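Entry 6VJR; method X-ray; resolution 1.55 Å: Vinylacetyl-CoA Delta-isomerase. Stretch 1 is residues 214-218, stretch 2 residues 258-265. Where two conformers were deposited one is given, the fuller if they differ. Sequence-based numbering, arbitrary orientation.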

# COMPACT_ATOMS: atom_id res chain seq x y z
N VAL A 214 12.84 -18.31 -35.42
CA VAL A 214 11.69 -17.46 -35.63
C VAL A 214 11.09 -17.80 -36.98
O VAL A 214 11.81 -17.80 -37.98
CB VAL A 214 12.02 -15.95 -35.60
CG1 VAL A 214 10.78 -15.10 -35.93
CG2 VAL A 214 12.63 -15.56 -34.25
N GLY A 215 9.79 -18.02 -37.01
CA GLY A 215 9.13 -18.28 -38.28
C GLY A 215 7.64 -18.02 -38.22
O GLY A 215 7.03 -18.19 -37.17
N ALA A 216 7.08 -17.61 -39.37
CA ALA A 216 5.66 -17.35 -39.49
C ALA A 216 4.99 -18.58 -40.11
O ALA A 216 5.43 -19.09 -41.15
CB ALA A 216 5.47 -16.17 -40.35
N ILE A 217 3.88 -18.98 -39.51
CA ILE A 217 3.11 -20.09 -40.00
C ILE A 217 1.67 -19.63 -40.20
O ILE A 217 1.14 -18.84 -39.40
CB ILE A 217 3.18 -21.31 -39.08
CG1 ILE A 217 2.61 -21.07 -37.72
CG2 ILE A 217 4.60 -21.82 -38.98
CD1 ILE A 217 2.48 -22.31 -36.88
N PRO A 218 0.97 -20.12 -41.25
CA PRO A 218 -0.46 -19.88 -41.35
C PRO A 218 -1.18 -20.60 -40.22
O PRO A 218 -0.76 -21.69 -39.81
CB PRO A 218 -0.79 -20.32 -42.77
CG PRO A 218 0.17 -21.48 -42.94
CD PRO A 218 1.47 -21.01 -42.30
N ILE A 258 0.17 -26.76 -30.16
CA ILE A 258 1.10 -27.86 -30.29
C ILE A 258 1.64 -27.89 -31.72
O ILE A 258 0.87 -27.74 -32.66
CB ILE A 258 0.47 -29.21 -29.92
CG1 ILE A 258 -0.36 -29.14 -28.64
CG2 ILE A 258 1.58 -30.28 -29.90
CD1 ILE A 258 0.44 -28.83 -27.39
N LEU A 259 2.96 -28.07 -31.86
CA LEU A 259 3.63 -28.16 -33.15
C LEU A 259 4.31 -29.52 -33.30
O LEU A 259 5.17 -29.88 -32.47
CB LEU A 259 4.69 -27.06 -33.21
CG LEU A 259 4.20 -25.65 -32.86
CD1 LEU A 259 5.34 -24.70 -32.51
CD2 LEU A 259 3.39 -25.08 -33.98
N ASP A 260 3.91 -30.28 -34.32
CA ASP A 260 4.49 -31.58 -34.65
C ASP A 260 5.07 -31.52 -36.06
O ASP A 260 4.38 -31.70 -37.06
CB ASP A 260 3.48 -32.70 -34.51
CG ASP A 260 4.05 -34.08 -34.76
OD1 ASP A 260 5.29 -34.21 -34.80
OD2 ASP A 260 3.25 -35.02 -34.93
N ARG A 261 6.37 -31.23 -36.11
CA ARG A 261 7.12 -31.26 -37.35
C ARG A 261 6.43 -30.36 -38.37
O ARG A 261 6.26 -30.74 -39.55
CB ARG A 261 7.34 -32.67 -37.90
CG ARG A 261 8.18 -33.56 -37.00
CD ARG A 261 8.08 -35.03 -37.41
NE ARG A 261 6.70 -35.42 -37.06
CZ ARG A 261 6.09 -36.59 -37.21
NH1 ARG A 261 4.82 -36.69 -36.89
NH2 ARG A 261 6.74 -37.65 -37.71
N VAL A 262 6.11 -29.14 -37.91
CA VAL A 262 5.50 -28.15 -38.76
C VAL A 262 6.55 -27.57 -39.69
O VAL A 262 7.62 -27.16 -39.26
CB VAL A 262 4.83 -27.07 -37.88
CG1 VAL A 262 4.23 -25.94 -38.70
CG2 VAL A 262 3.75 -27.63 -37.02
N PHE A 263 6.22 -27.48 -40.98
CA PHE A 263 7.12 -26.97 -41.99
C PHE A 263 7.01 -25.46 -42.10
O PHE A 263 5.91 -24.91 -42.16
CB PHE A 263 6.76 -27.58 -43.33
CG PHE A 263 7.60 -27.04 -44.46
CD1 PHE A 263 8.95 -27.38 -44.56
CD2 PHE A 263 7.05 -26.21 -45.43
CE1 PHE A 263 9.73 -26.90 -45.61
CE2 PHE A 263 7.85 -25.74 -46.47
CZ PHE A 263 9.18 -26.08 -46.56
N ILE A 264 8.18 -24.82 -42.16
CA ILE A 264 8.29 -23.39 -42.40
C ILE A 264 9.24 -23.19 -43.56
O ILE A 264 10.42 -23.50 -43.43
CB ILE A 264 8.78 -22.61 -41.17
CG1 ILE A 264 8.04 -23.05 -39.91
CG2 ILE A 264 8.66 -21.11 -41.43
CD1 ILE A 264 8.46 -22.33 -38.65
N PRO A 265 8.76 -22.65 -44.70
CA PRO A 265 9.64 -22.45 -45.84
C PRO A 265 10.62 -21.32 -45.53
O PRO A 265 10.36 -20.46 -44.72
CB PRO A 265 8.68 -22.09 -46.97
CG PRO A 265 7.51 -21.47 -46.29
CD PRO A 265 7.39 -22.18 -44.95

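Strands that cross at a steep angle cannot share the ladder of backbone hydrogen bonds that joins neighbours within a sheet, and are often held by the packing of their side chains. The contact between residues 214-218 and 258-265 of vinylacetyl-CoA Delta-isomerase is a compact example. The strands 214-218 and 262-265 run at 109° to one another, with their axes 7.3 Å apart at closest approach, and no hydrogen bond passes between the two stretches. What joins them is a small apolar contact, burying 216 Å² over both sides, in which two isoleucines take the largest share.

Ile217 is the hub of the first stretch. Its CA-to-CB bond points sideways relative to the second stretch, yet its branched side chain reaches three residues there. With chi1 in p and chi2 in t, CG2 of Ile217 lies 3.8 Å from CG1 of Ile264 and 4.1 Å from CG1 of Val262, while CD1 of Ile217 extends to within 4.1 Å of Leu259 CD2. All three are van der Waals distances between aliphatic carbons. Ile217 therefore touches residues on both sides of the corner that the chain turns at Asp260 and Arg261. Leu259 and Val262 both direct their CA-to-CB bonds toward the first stretch, so this corner brings apolar groups from before and after it onto the same isoleucine.

Ile264 is the counterpart on the second stretch, and Ile264 CA lies 6.6 Å from Ile217 CA. Its CA-to-CB bond points toward the first strand, and the m,t rotamer of Ile264 places its CD1 4.1 Å from Gly215 CA. Here the absence of a side chain matters: a CB built in ideal geometry on Gly215 would point toward the second stretch and come within 2.8 Å of Ile264 CD1, a clash. Glycine thus leaves room for the end of the isoleucine. CG2 of Ile264 also lies 3.8 Å from the carbonyl O of Ala216, a packing contact with backbone. The methyl group of Ala216 itself points away.

The residues that make these contacts are buried, which suits the aliphatic side chains of Ile217, Ile264, Leu259 and Val262. The corner residues are instead exposed and charged, and take no part in the contact. They pair with each other: NE of Arg261 donates to OD1 of Asp260 at 2.9 Å in a salt bridge, and NH1 of Arg261 donates to OD2 of Asp260 at 3.0 Å. Polar groups thus occupy the exposed turn, while the flanking hydrocarbon side chains pack against Ile217.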